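Side-chain contacts in outer membrane protein (Bartonella henselae, PDB 2FI9), which is of unknown function but folds as a compact alpha/beta domain of the DUF498/DUF598 family: residues P13-I18 with V112-D117; S36-P41 with Y45-T50; E57-V62 with E85-L90; R108-L113 with V120-F125. All blocks are in the same frame, centred on the assembly; numbering follows the deposited sequence.

Following the chain from its N terminus, contact 1 opens first, in the loop 13-18, and closes only on helix 103-115, so its loop encloses most of the domain. Nested inside it are contact 2, the hairpin of strands 36-40 and 43-47, and then, in series, contact 3, which joins segment 57-62 to helix 85-93. Contact 4 starts on the helix where contact 1 ends, sharing Val112 and Leu113, and closes on strand 120-124. That strand pairs with 36-40 in the five-stranded sheet, so contacts 2 and 4 meet there. Leu123, on the face of the strand away from helix 103-115, touches Ile59 of contact 3, while Arg15 and Ile18 link contact 1 to contacts 2 and 4.

Contact 1 of 4, residues P13-I18 with V112-D117; sequences PGRAPI and VLLAED
Leu114, near the C-terminal end of helix 103-115, puts its two methyl groups on the irregular stretch Arg15-Ala16-Pro17. Its CG stands anti to the backbone N (chi1 -175°), which carries both branches away from the helix toward that stretch. The tight part belongs to CD2: it lies 3.5 Å from Ala16 C and 3.6 Å from Pro17 N, against the peptide bond that joins them, with Pro17 CD beside it at 4.0 Å. CD1 makes the wider part, 3.8 Å from Arg15 CB and 4.0 Å from Arg15 CD, and sits over one face of the guanidinium. A bend at chi3 (-65°) turns the Arg15 chain. Pro17 is exposed on the solvent side, and the helix finishes in a Schellman motif: Asp117, with positive phi, sends its N to Leu114 O at 2.9 Å, and Arg118 N bonds to Leu113 O. No hydrogen bond crosses between 13-18 and 112-117. Cohesion is therefore apolar at the leucine, while hydrogen bonds outside the contact add polar ties, Arg15 NH1 to Val120 O of strand 120-124 and Ile18 N to Asn111 OD1 of the helix.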
loop_
_atom_site.group_PDB
_atom_site.type_symbol
_atom_site.label_atom_id
_atom_site.label_comp_id
_atom_site.label_asym_id
_atom_site.label_seq_id
_atom_site.Cartn_x
_atom_site.Cartn_y
_atom_site.Cartn_z
ATOM N N PRO A 13 -4.335 -9.860 -10.527
ATOM C CA PRO A 13 -4.525 -10.875 -9.494
ATOM C C PRO A 13 -3.289 -11.243 -8.656
ATOM O O PRO A 13 -3.251 -12.325 -8.065
ATOM C CB PRO A 13 -4.975 -12.097 -10.312
ATOM C CG PRO A 13 -4.212 -11.959 -11.576
ATOM C CD PRO A 13 -4.015 -10.472 -11.828
ATOM N N GLY A 14 -2.284 -10.374 -8.623
ATOM C CA GLY A 14 -1.113 -10.573 -7.775
ATOM C C GLY A 14 -0.367 -9.256 -7.643
ATOM O O GLY A 14 -0.805 -8.240 -8.182
ATOM N N ARG A 15 0.762 -9.267 -6.948
ATOM C CA ARG A 15 1.605 -8.068 -6.862
ATOM C C ARG A 15 2.440 -7.908 -8.128
ATOM O O ARG A 15 2.799 -8.894 -8.756
ATOM C CB ARG A 15 2.529 -8.163 -5.658
ATOM C CG ARG A 15 1.804 -7.995 -4.338
ATOM C CD ARG A 15 2.627 -8.508 -3.184
ATOM N NE ARG A 15 2.841 -9.955 -3.270
ATOM C CZ ARG A 15 3.584 -10.643 -2.409
ATOM N NH1 ARG A 15 4.190 -10.019 -1.394
ATOM N NH2 ARG A 15 3.717 -11.953 -2.558
ATOM N N ALA A 16 2.757 -6.668 -8.480
ATOM C CA ALA A 16 3.640 -6.356 -9.613
ATOM C C ALA A 16 4.432 -5.116 -9.231
ATOM O O ALA A 16 3.966 -4.335 -8.418
ATOM C CB ALA A 16 2.818 -6.076 -10.866
ATOM N N PRO A 17 5.622 -4.910 -9.824
ATOM C CA PRO A 17 6.245 -3.606 -9.544
ATOM C C PRO A 17 5.323 -2.465 -9.975
ATOM O O PRO A 17 4.583 -2.602 -10.961
ATOM C CB PRO A 17 7.515 -3.610 -10.405
ATOM C CG PRO A 17 7.736 -5.035 -10.800
ATOM C CD PRO A 17 6.443 -5.775 -10.679
ATOM N N ILE A 18 5.354 -1.367 -9.230
ATOM C CA ILE A 18 4.620 -0.164 -9.599
ATOM C C ILE A 18 5.579 0.685 -10.435
ATOM O O ILE A 18 6.583 1.197 -9.917
ATOM C CB ILE A 18 4.112 0.609 -8.345
ATOM C CG1 ILE A 18 3.231 -0.271 -7.452
ATOM C CG2 ILE A 18 3.380 1.903 -8.738
ATOM C CD1 ILE A 18 2.159 -1.073 -8.157
ATOM N N VAL A 112 11.480 -2.657 -4.397
ATOM C CA VAL A 112 12.726 -3.282 -3.983
ATOM C C VAL A 112 12.436 -4.546 -3.171
ATOM O O VAL A 112 12.963 -5.623 -3.482
ATOM C CB VAL A 112 13.625 -2.285 -3.194
ATOM C CG1 VAL A 112 14.673 -3.032 -2.372
ATOM C CG2 VAL A 112 14.297 -1.298 -4.160
ATOM N N LEU A 113 11.571 -4.427 -2.169
ATOM C CA LEU A 113 11.218 -5.562 -1.324
ATOM C C LEU A 113 10.486 -6.662 -2.091
ATOM O O LEU A 113 10.691 -7.861 -1.830
ATOM C CB LEU A 113 10.380 -5.109 -0.129
ATOM C CG LEU A 113 11.062 -4.194 0.890
ATOM C CD1 LEU A 113 10.033 -3.749 1.892
ATOM C CD2 LEU A 113 12.201 -4.924 1.587
ATOM N N LEU A 114 9.638 -6.259 -3.034
ATOM C CA LEU A 114 8.968 -7.222 -3.917
ATOM C C LEU A 114 9.980 -8.061 -4.721
ATOM O O LEU A 114 9.870 -9.292 -4.803
ATOM C CB LEU A 114 7.983 -6.506 -4.851
ATOM C CG LEU A 114 7.157 -7.454 -5.726
ATOM C CD1 LEU A 114 6.245 -8.335 -4.862
ATOM C CD2 LEU A 114 6.364 -6.651 -6.734
ATOM N N ALA A 115 10.977 -7.382 -5.285
ATOM C CA ALA A 115 12.056 -8.024 -6.036
ATOM C C ALA A 115 12.875 -8.998 -5.180
ATOM O O ALA A 115 13.449 -9.958 -5.698
ATOM C CB ALA A 115 12.970 -6.967 -6.657
ATOM N N GLU A 116 12.939 -8.730 -3.880
ATOM C CA GLU A 116 13.625 -9.599 -2.928
ATOM C C GLU A 116 12.739 -10.751 -2.426
ATOM O O GLU A 116 13.145 -11.488 -1.528
ATOM C CB GLU A 116 14.088 -8.779 -1.716
ATOM C CG GLU A 116 15.317 -7.924 -1.926
ATOM C CD GLU A 116 15.633 -7.042 -0.713
ATOM O OE1 GLU A 116 15.069 -7.256 0.404
ATOM O OE2 GLU A 116 16.455 -6.116 -0.895
ATOM N N ASP A 117 11.536 -10.889 -2.983
ATOM C CA ASP A 117 10.577 -11.922 -2.565
ATOM C C ASP A 117 10.160 -11.844 -1.097
ATOM O O ASP A 117 9.887 -12.866 -0.471
ATOM C CB ASP A 117 11.107 -13.334 -2.879
ATOM C CG ASP A 117 11.410 -13.533 -4.355
ATOM O OD1 ASP A 117 10.544 -13.214 -5.202
ATOM O OD2 ASP A 117 12.524 -14.008 -4.669
#

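Contact 2 of 4, residues S36-P41 with Y45-T50; sequences SIICIP and YGIDMT
Strands 36-40 and 45-47 run antiparallel with a pronounced twist, 137° between their directions, as the arms of a beta hairpin. Ile38 and Tyr45 form a hydrogen-bonded pair, Ile38 N to Tyr45 O and Tyr45 N to Ile38 O both at 2.9 Å, and Ile37 faces Gly46 in a non-hydrogen-bonded pair. Farther along, Ile47 N reaches Ser36 O at 3.0 Å from above the carbonyl plane, 44° out of it. Ile38 CG2 packs on Tyr45 CB at 3.9 Å, and Ile40 brings CD1 and CG1 to Tyr45 CE2, CD1 at 3.7 Å. Ile40 can do so because CG1 stands between its backbone N and carbonyl carbon (chi1 53°), turned toward the ring. Tyr45 OH bonds to Ser42 OG, and Arg61 makes a cation-pi contact with the ring. At the other end Met49 lays CB, CG and SD along Ser36, SD 3.8 Å from Ser36 CB. One water joins Ser36 OG to Met49 O, another joins Ser36 N to Ile47 O, and Ser36 OG also bonds to Ala126 N. Direct amide bonds thus clamp the hairpin, while from Ile47 O to Met49 the chain is held to Ser36 through two waters and methionine packing.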
loop_
_atom_site.group_PDB
_atom_site.type_symbol
_atom_site.label_atom_id
_atom_site.label_comp_id
_atom_site.label_asym_id
_atom_site.label_seq_id
_atom_site.Cartn_x
_atom_site.Cartn_y
_atom_site.Cartn_z
ATOM N N SER A 36 -6.195 5.674 -5.546
ATOM C CA SER A 36 -5.314 5.027 -4.595
ATOM C C SER A 36 -5.422 3.507 -4.730
ATOM O O SER A 36 -6.451 2.983 -5.187
ATOM C CB SER A 36 -5.680 5.458 -3.182
ATOM O OG SER A 36 -5.510 6.870 -3.031
ATOM N N ILE A 37 -4.363 2.799 -4.349
ATOM C CA ILE A 37 -4.341 1.341 -4.510
ATOM C C ILE A 37 -3.794 0.647 -3.278
ATOM O O ILE A 37 -3.027 1.226 -2.492
ATOM C CB ILE A 37 -3.534 0.880 -5.770
ATOM C CG1 ILE A 37 -2.086 1.392 -5.729
ATOM C CG2 ILE A 37 -4.239 1.320 -7.033
ATOM C CD1 ILE A 37 -1.171 0.727 -6.762
ATOM N N ILE A 38 -4.218 -0.589 -3.106
ATOM C CA ILE A 38 -3.610 -1.477 -2.145
ATOM C C ILE A 38 -3.032 -2.688 -2.922
ATOM O O ILE A 38 -3.658 -3.184 -3.846
ATOM C CB ILE A 38 -4.626 -1.874 -1.058
ATOM C CG1 ILE A 38 -3.909 -2.336 0.201
ATOM C CG2 ILE A 38 -5.628 -2.917 -1.550
ATOM C CD1 ILE A 38 -4.816 -2.318 1.407
ATOM N N CYS A 39 -1.823 -3.106 -2.567
ATOM C CA CYS A 39 -1.105 -4.147 -3.272
ATOM C C CYS A 39 -0.827 -5.231 -2.269
ATOM O O CYS A 39 -0.051 -5.037 -1.336
ATOM C CB CYS A 39 0.226 -3.609 -3.805
ATOM S SG CYS A 39 0.085 -2.120 -4.802
ATOM N N ILE A 40 -1.483 -6.366 -2.434
ATOM C CA ILE A 40 -1.384 -7.453 -1.466
ATOM C C ILE A 40 -1.191 -8.771 -2.242
ATOM O O ILE A 40 -1.309 -8.780 -3.469
ATOM C CB ILE A 40 -2.621 -7.463 -0.529
ATOM C CG1 ILE A 40 -3.914 -7.485 -1.359
ATOM C CG2 ILE A 40 -2.594 -6.231 0.356
ATOM C CD1 ILE A 40 -5.196 -7.562 -0.526
ATOM N N PRO A 41 -0.809 -9.864 -1.557
ATOM C CA PRO A 41 -0.581 -11.100 -2.334
ATOM C C PRO A 41 -1.699 -11.499 -3.304
ATOM O O PRO A 41 -1.399 -12.078 -4.367
ATOM C CB PRO A 41 -0.369 -12.155 -1.245
ATOM C CG PRO A 41 0.300 -11.374 -0.172
ATOM C CD PRO A 41 -0.472 -10.056 -0.136
ATOM N N TYR A 45 -5.758 -3.732 -5.838
ATOM C CA TYR A 45 -7.155 -3.302 -5.801
ATOM C C TYR A 45 -7.231 -1.785 -5.665
ATOM O O TYR A 45 -6.418 -1.184 -4.959
ATOM C CB TYR A 45 -7.858 -3.892 -4.577
ATOM C CG TYR A 45 -7.837 -5.395 -4.475
ATOM C CD1 TYR A 45 -8.945 -6.148 -4.849
ATOM C CD2 TYR A 45 -6.719 -6.062 -3.980
ATOM C CE1 TYR A 45 -8.940 -7.535 -4.748
ATOM C CE2 TYR A 45 -6.694 -7.449 -3.874
ATOM C CZ TYR A 45 -7.817 -8.175 -4.251
ATOM O OH TYR A 45 -7.809 -9.548 -4.162
ATOM N N GLY A 46 -8.206 -1.167 -6.321
ATOM C CA GLY A 46 -8.494 0.241 -6.047
ATOM C C GLY A 46 -9.105 0.394 -4.667
ATOM O O GLY A 46 -9.895 -0.449 -4.224
ATOM N N ILE A 47 -8.715 1.455 -3.965
ATOM C CA ILE A 47 -9.398 1.836 -2.742
ATOM C C ILE A 47 -9.703 3.329 -2.781
ATOM O O ILE A 47 -8.901 4.146 -3.254
ATOM C CB ILE A 47 -8.620 1.476 -1.461
ATOM C CG1 ILE A 47 -7.140 1.755 -1.633
ATOM C CG2 ILE A 47 -8.849 0.003 -1.088
ATOM C CD1 ILE A 47 -6.468 2.137 -0.374
ATOM N N ASP A 48 -10.879 3.673 -2.287
ATOM C CA ASP A 48 -11.368 5.023 -2.373
ATOM C C ASP A 48 -10.926 5.819 -1.161
ATOM O O ASP A 48 -11.724 6.069 -0.263
ATOM C CB ASP A 48 -12.884 5.013 -2.472
ATOM C CG ASP A 48 -13.431 6.306 -3.031
ATOM O OD1 ASP A 48 -12.720 6.972 -3.827
ATOM O OD2 ASP A 48 -14.581 6.654 -2.675
ATOM N N MET A 49 -9.652 6.200 -1.131
ATOM C CA MET A 49 -9.142 7.063 -0.064
ATOM C C MET A 49 -9.520 8.525 -0.371
ATOM O O MET A 49 -9.223 9.031 -1.447
ATOM C CB MET A 49 -7.619 6.910 0.078
ATOM C CG MET A 49 -7.138 5.543 0.582
ATOM S SD MET A 49 -5.329 5.350 0.592
ATOM C CE MET A 49 -4.977 6.171 2.144
ATOM N N THR A 50 -10.195 9.194 0.554
ATOM C CA THR A 50 -10.481 10.634 0.387
ATOM C C THR A 50 -9.293 11.494 0.809
ATOM O O THR A 50 -9.244 12.707 0.541
ATOM C CB THR A 50 -11.659 11.081 1.242
ATOM O OG1 THR A 50 -11.342 10.838 2.619
ATOM C CG2 THR A 50 -12.929 10.353 0.839
HETATM O O HOH W 1 -7.533 8.316 -3.319
HETATM O O HOH W 2 -8.881 6.474 -4.828
#

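Contact 3 of 4, residues E57-V62 with E85-L90; sequences EDISRV and EELRVL
Leu87 is the first residue of 85-90 to touch 57-62, meeting Ile59 with two atoms: its CG lies 4.0 Å from Ile59 CD1 and its CD2 4.1 Å from Ile59 CG2. The leucine has CG anti to its carbonyl carbon (chi1 -85°), which swings the isobutyl end from the flank of the helix toward Ile59. Three residues on, Leu90 returns to the interface with a lighter touch, CD1 at 4.5 Å from Ile59 CD1. The same Ile59 methyl thus meets two leucines about one turn of the helix apart, closely at Leu87 and only lightly at Leu90. No hydrogen bond crosses between the segments. Within 57-62, Glu57 O accepts both Ser60 N at 3.0 Å and Ser60 OG at 2.6 Å, the hydroxyl in the carbonyl plane. Ile59 also packs on Leu123 of strand 120-124, and Leu87 on Pro54. Val62 packs on Ile38 and Ile40 of strand 36-40, so helix 60-64 rests on the five-stranded sheet, and Leu87 and Leu90 of helix 85-93 join it through Ile59.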
loop_
_atom_site.group_PDB
_atom_site.type_symbol
_atom_site.label_atom_id
_atom_site.label_comp_id
_atom_site.label_asym_id
_atom_site.label_seq_id
_atom_site.Cartn_x
_atom_site.Cartn_y
_atom_site.Cartn_z
ATOM N N GLU A 57 -11.103 0.697 7.388
ATOM C CA GLU A 57 -11.559 0.118 6.116
ATOM C C GLU A 57 -10.450 0.003 5.069
ATOM O O GLU A 57 -10.312 -1.030 4.389
ATOM C CB GLU A 57 -12.660 0.977 5.515
ATOM C CG GLU A 57 -14.059 0.538 5.849
ATOM C CD GLU A 57 -15.054 0.970 4.775
ATOM O OE1 GLU A 57 -16.278 0.883 5.033
ATOM O OE2 GLU A 57 -14.617 1.402 3.677
ATOM N N ASP A 58 -9.675 1.068 4.919
ATOM C CA ASP A 58 -8.589 1.084 3.947
ATOM C C ASP A 58 -7.668 -0.121 4.054
ATOM O O ASP A 58 -7.166 -0.617 3.034
ATOM C CB ASP A 58 -7.769 2.366 4.062
ATOM C CG ASP A 58 -8.522 3.568 3.578
ATOM O OD1 ASP A 58 -9.541 3.388 2.878
ATOM O OD2 ASP A 58 -8.113 4.697 3.897
ATOM N N ILE A 59 -7.434 -0.573 5.284
ATOM C CA ILE A 59 -6.459 -1.633 5.522
ATOM C C ILE A 59 -7.113 -3.011 5.754
ATOM O O ILE A 59 -6.427 -4.001 6.014
ATOM C CB ILE A 59 -5.479 -1.278 6.688
ATOM C CG1 ILE A 59 -6.216 -1.211 8.034
ATOM C CG2 ILE A 59 -4.734 0.032 6.395
ATOM C CD1 ILE A 59 -5.309 -1.455 9.241
ATOM N N SER A 60 -8.434 -3.061 5.642
ATOM C CA SER A 60 -9.185 -4.292 5.896
ATOM C C SER A 60 -8.706 -5.501 5.074
ATOM O O SER A 60 -8.648 -6.607 5.593
ATOM C CB SER A 60 -10.685 -4.063 5.684
ATOM O OG SER A 60 -10.940 -3.590 4.375
ATOM N N ARG A 61 -8.330 -5.289 3.812
ATOM C CA ARG A 61 -7.838 -6.400 2.992
ATOM C C ARG A 61 -6.475 -6.906 3.464
ATOM O O ARG A 61 -6.177 -8.115 3.360
ATOM C CB ARG A 61 -7.773 -6.018 1.517
ATOM C CG ARG A 61 -9.088 -6.156 0.783
ATOM C CD ARG A 61 -8.871 -5.909 -0.710
ATOM N NE ARG A 61 -10.109 -5.967 -1.484
ATOM C CZ ARG A 61 -10.658 -7.087 -1.963
ATOM N NH1 ARG A 61 -10.099 -8.277 -1.747
ATOM N NH2 ARG A 61 -11.778 -7.021 -2.673
ATOM N N VAL A 62 -5.655 -5.976 3.967
ATOM C CA VAL A 62 -4.356 -6.313 4.534
ATOM C C VAL A 62 -4.543 -7.179 5.775
ATOM O O VAL A 62 -3.913 -8.228 5.903
ATOM C CB VAL A 62 -3.538 -5.053 4.884
ATOM C CG1 VAL A 62 -2.288 -5.408 5.682
ATOM C CG2 VAL A 62 -3.151 -4.340 3.633
ATOM N N GLU A 85 -3.421 5.744 15.848
ATOM C CA GLU A 85 -3.345 4.799 16.962
ATOM C C GLU A 85 -4.157 3.511 16.705
ATOM O O GLU A 85 -3.674 2.399 16.920
ATOM C CB GLU A 85 -3.815 5.512 18.238
ATOM C CG GLU A 85 -3.832 4.669 19.507
ATOM C CD GLU A 85 -4.201 5.478 20.745
ATOM O OE1 GLU A 85 -4.447 6.699 20.632
ATOM O OE2 GLU A 85 -4.247 4.899 21.848
ATOM N N GLU A 86 -5.391 3.686 16.251
ATOM C CA GLU A 86 -6.310 2.594 15.961
ATOM C C GLU A 86 -5.730 1.590 14.957
ATOM O O GLU A 86 -5.871 0.380 15.123
ATOM C CB GLU A 86 -7.623 3.168 15.421
ATOM C CG GLU A 86 -8.393 4.035 16.419
ATOM C CD GLU A 86 -7.909 5.504 16.528
ATOM O OE1 GLU A 86 -6.865 5.910 15.957
ATOM O OE2 GLU A 86 -8.607 6.271 17.228
ATOM N N LEU A 87 -5.069 2.101 13.925
ATOM C CA LEU A 87 -4.465 1.266 12.895
ATOM C C LEU A 87 -3.198 0.578 13.389
ATOM O O LEU A 87 -2.916 -0.549 13.004
ATOM C CB LEU A 87 -4.157 2.112 11.651
ATOM C CG LEU A 87 -5.335 2.276 10.682
ATOM C CD1 LEU A 87 -6.459 3.138 11.213
ATOM C CD2 LEU A 87 -4.840 2.816 9.343
ATOM N N ARG A 88 -2.428 1.273 14.226
ATOM C CA ARG A 88 -1.213 0.699 14.803
ATOM C C ARG A 88 -1.557 -0.544 15.621
ATOM O O ARG A 88 -0.902 -1.576 15.475
ATOM C CB ARG A 88 -0.454 1.738 15.654
ATOM C CG ARG A 88 0.083 2.929 14.827
ATOM C CD ARG A 88 1.083 3.780 15.579
ATOM N NE ARG A 88 0.631 4.192 16.902
ATOM C CZ ARG A 88 0.171 5.407 17.207
ATOM N NH1 ARG A 88 0.093 6.360 16.274
ATOM N NH2 ARG A 88 -0.207 5.683 18.457
ATOM N N VAL A 89 -2.603 -0.440 16.448
ATOM C CA VAL A 89 -3.140 -1.577 17.211
ATOM C C VAL A 89 -3.575 -2.751 16.321
ATOM O O VAL A 89 -3.136 -3.881 16.534
ATOM C CB VAL A 89 -4.307 -1.133 18.134
ATOM C CG1 VAL A 89 -4.924 -2.317 18.875
ATOM C CG2 VAL A 89 -3.793 -0.110 19.145
ATOM N N LEU A 90 -4.446 -2.493 15.352
ATOM C CA LEU A 90 -4.932 -3.551 14.449
ATOM C C LEU A 90 -3.787 -4.276 13.732
ATOM O O LEU A 90 -3.765 -5.515 13.665
ATOM C CB LEU A 90 -5.894 -2.955 13.424
ATOM C CG LEU A 90 -7.236 -2.425 13.943
ATOM C CD1 LEU A 90 -7.831 -1.458 12.925
ATOM C CD2 LEU A 90 -8.188 -3.552 14.244
#

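Contact 4 of 4, residues R108-L113 with V120-F125; sequences RTFNVL and VAALLF
Phe110 extends its ring toward Val120 and Ala122 because its CG is anti to the backbone N (chi1 176°), carrying the aromatic group off helix 103-115 toward the strand. Val120 answers with CG1 in the crowded position between its backbone N and carbonyl carbon (chi1 65°), so that each of its methyls touches both Phe110 and Leu113. Val120 CG1 lies 3.9 Å from Phe110 CE1, while Val120 CG2 approaches Leu113 CD1 at 3.8 Å and Phe110 CD1 at 4.0 Å. Leu113, one turn after Phe110, also brings its CB to 4.0 Å from Val120 CG1, and the two side chains meet at about a right angle. Ala122 CB meets the same part of the ring, 3.7 Å from Phe110 CD1, and the ring lies obliquely against this methyl and the backbone carbon of Ala121. Ala121 turns its own methyl away from the helix. The side-chain contacts are apolar, and no hydrogen bond joins the segments.

Helix 108-113 runs nearly antiparallel to strand 120-124, 161° between their directions, with axes 8.6 Å apart. Helix 103-115 connects the parallel strands 97-101 and 120-124 in a beta-alpha-beta crossover, and strand 71-75 lies between them in the sheet. Phe110 also touches Cys39 of strand 36-40, and Val120 touches Val71 and Leu73. Leu123 instead reaches the other face, against Ile38 and Ile59, so strand 120-124 lies between the long helix and the layer that includes helix 60-64.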
loop_
_atom_site.group_PDB
_atom_site.type_symbol
_atom_site.label_atom_id
_atom_site.label_comp_id
_atom_site.label_asym_id
_atom_site.label_seq_id
_atom_site.Cartn_x
_atom_site.Cartn_y
_atom_site.Cartn_z
ATOM N N ARG A 108 8.947 3.045 -4.242
ATOM C CA ARG A 108 10.318 2.627 -4.507
ATOM C C ARG A 108 10.730 1.500 -3.582
ATOM O O ARG A 108 11.372 0.551 -4.025
ATOM C CB ARG A 108 11.279 3.804 -4.373
ATOM C CG ARG A 108 11.144 4.809 -5.502
ATOM C CD ARG A 108 12.170 5.923 -5.381
ATOM N NE ARG A 108 11.939 6.791 -4.220
ATOM C CZ ARG A 108 11.220 7.915 -4.244
ATOM N NH1 ARG A 108 10.633 8.318 -5.366
ATOM N NH2 ARG A 108 11.091 8.637 -3.142
ATOM N N THR A 109 10.304 1.593 -2.321
ATOM C CA THR A 109 10.595 0.593 -1.296
ATOM C C THR A 109 9.820 -0.692 -1.545
ATOM O O THR A 109 10.381 -1.780 -1.417
ATOM C CB THR A 109 10.274 1.098 0.144
ATOM O OG1 THR A 109 10.962 2.327 0.403
ATOM C CG2 THR A 109 10.707 0.083 1.178
ATOM N N PHE A 110 8.531 -0.567 -1.876
ATOM C CA PHE A 110 7.728 -1.726 -2.287
ATOM C C PHE A 110 8.384 -2.507 -3.428
ATOM O O PHE A 110 8.490 -3.733 -3.364
ATOM C CB PHE A 110 6.320 -1.314 -2.712
ATOM C CG PHE A 110 5.485 -2.461 -3.222
ATOM C CD1 PHE A 110 4.950 -3.395 -2.336
ATOM C CD2 PHE A 110 5.262 -2.635 -4.598
ATOM C CE1 PHE A 110 4.186 -4.465 -2.792
ATOM C CE2 PHE A 110 4.481 -3.727 -5.075
ATOM C CZ PHE A 110 3.948 -4.639 -4.175
ATOM N N ASN A 111 8.807 -1.798 -4.473
ATOM C CA ASN A 111 9.409 -2.444 -5.636
ATOM C C ASN A 111 10.634 -3.253 -5.242
ATOM O O ASN A 111 10.788 -4.398 -5.675
ATOM C CB ASN A 111 9.760 -1.413 -6.713
ATOM C CG ASN A 111 8.534 -0.884 -7.434
ATOM O OD1 ASN A 111 7.430 -1.406 -7.278
ATOM N ND2 ASN A 111 8.726 0.142 -8.251
ATOM N N VAL A 112 11.480 -2.657 -4.397
ATOM C CA VAL A 112 12.726 -3.282 -3.983
ATOM C C VAL A 112 12.436 -4.546 -3.171
ATOM O O VAL A 112 12.963 -5.623 -3.482
ATOM C CB VAL A 112 13.625 -2.285 -3.194
ATOM C CG1 VAL A 112 14.673 -3.032 -2.372
ATOM C CG2 VAL A 112 14.297 -1.298 -4.160
ATOM N N LEU A 113 11.571 -4.427 -2.169
ATOM C CA LEU A 113 11.218 -5.562 -1.324
ATOM C C LEU A 113 10.486 -6.662 -2.091
ATOM O O LEU A 113 10.691 -7.861 -1.830
ATOM C CB LEU A 113 10.380 -5.109 -0.129
ATOM C CG LEU A 113 11.062 -4.194 0.890
ATOM C CD1 LEU A 113 10.033 -3.749 1.892
ATOM C CD2 LEU A 113 12.201 -4.924 1.587
ATOM N N VAL A 120 5.672 -8.598 1.305
ATOM C CA VAL A 120 5.419 -7.160 1.415
ATOM C C VAL A 120 4.085 -6.775 0.780
ATOM O O VAL A 120 3.663 -7.350 -0.256
ATOM C CB VAL A 120 6.589 -6.340 0.768
ATOM C CG1 VAL A 120 6.671 -6.580 -0.717
ATOM C CG2 VAL A 120 6.494 -4.817 1.102
ATOM N N ALA A 121 3.427 -5.812 1.418
ATOM C CA ALA A 121 2.187 -5.234 0.943
ATOM C C ALA A 121 2.379 -3.733 0.938
ATOM O O ALA A 121 3.238 -3.215 1.646
ATOM C CB ALA A 121 1.009 -5.622 1.870
ATOM N N ALA A 122 1.575 -3.028 0.151
ATOM C CA ALA A 122 1.610 -1.564 0.142
ATOM C C ALA A 122 0.206 -0.985 0.058
ATOM O O ALA A 122 -0.645 -1.508 -0.662
ATOM C CB ALA A 122 2.446 -1.070 -1.032
ATOM N N LEU A 123 -0.034 0.093 0.806
ATOM C CA LEU A 123 -1.227 0.886 0.657
ATOM C C LEU A 123 -0.742 2.219 0.145
ATOM O O LEU A 123 0.063 2.868 0.801
ATOM C CB LEU A 123 -1.913 1.064 2.012
ATOM C CG LEU A 123 -3.139 1.981 2.055
ATOM C CD1 LEU A 123 -4.181 1.585 1.043
ATOM C CD2 LEU A 123 -3.770 1.990 3.465
ATOM N N LEU A 124 -1.215 2.637 -1.021
ATOM C CA LEU A 124 -0.618 3.806 -1.660
ATOM C C LEU A 124 -1.649 4.881 -1.977
ATOM O O LEU A 124 -2.492 4.679 -2.851
ATOM C CB LEU A 124 0.132 3.385 -2.930
ATOM C CG LEU A 124 1.174 2.265 -2.779
ATOM C CD1 LEU A 124 1.611 1.699 -4.113
ATOM C CD2 LEU A 124 2.411 2.735 -2.015
ATOM N N PHE A 125 -1.573 6.017 -1.281
ATOM C CA PHE A 125 -2.406 7.163 -1.621
ATOM C C PHE A 125 -1.884 7.793 -2.889
ATOM O O PHE A 125 -0.721 8.151 -2.968
ATOM C CB PHE A 125 -2.406 8.188 -0.510
ATOM C CG PHE A 125 -3.302 9.374 -0.767
ATOM C CD1 PHE A 125 -4.686 9.248 -0.696
ATOM C CD2 PHE A 125 -2.756 10.629 -1.036
ATOM C CE1 PHE A 125 -5.512 10.341 -0.913
ATOM C CE2 PHE A 125 -3.587 11.747 -1.232
ATOM C CZ PHE A 125 -4.959 11.599 -1.175
#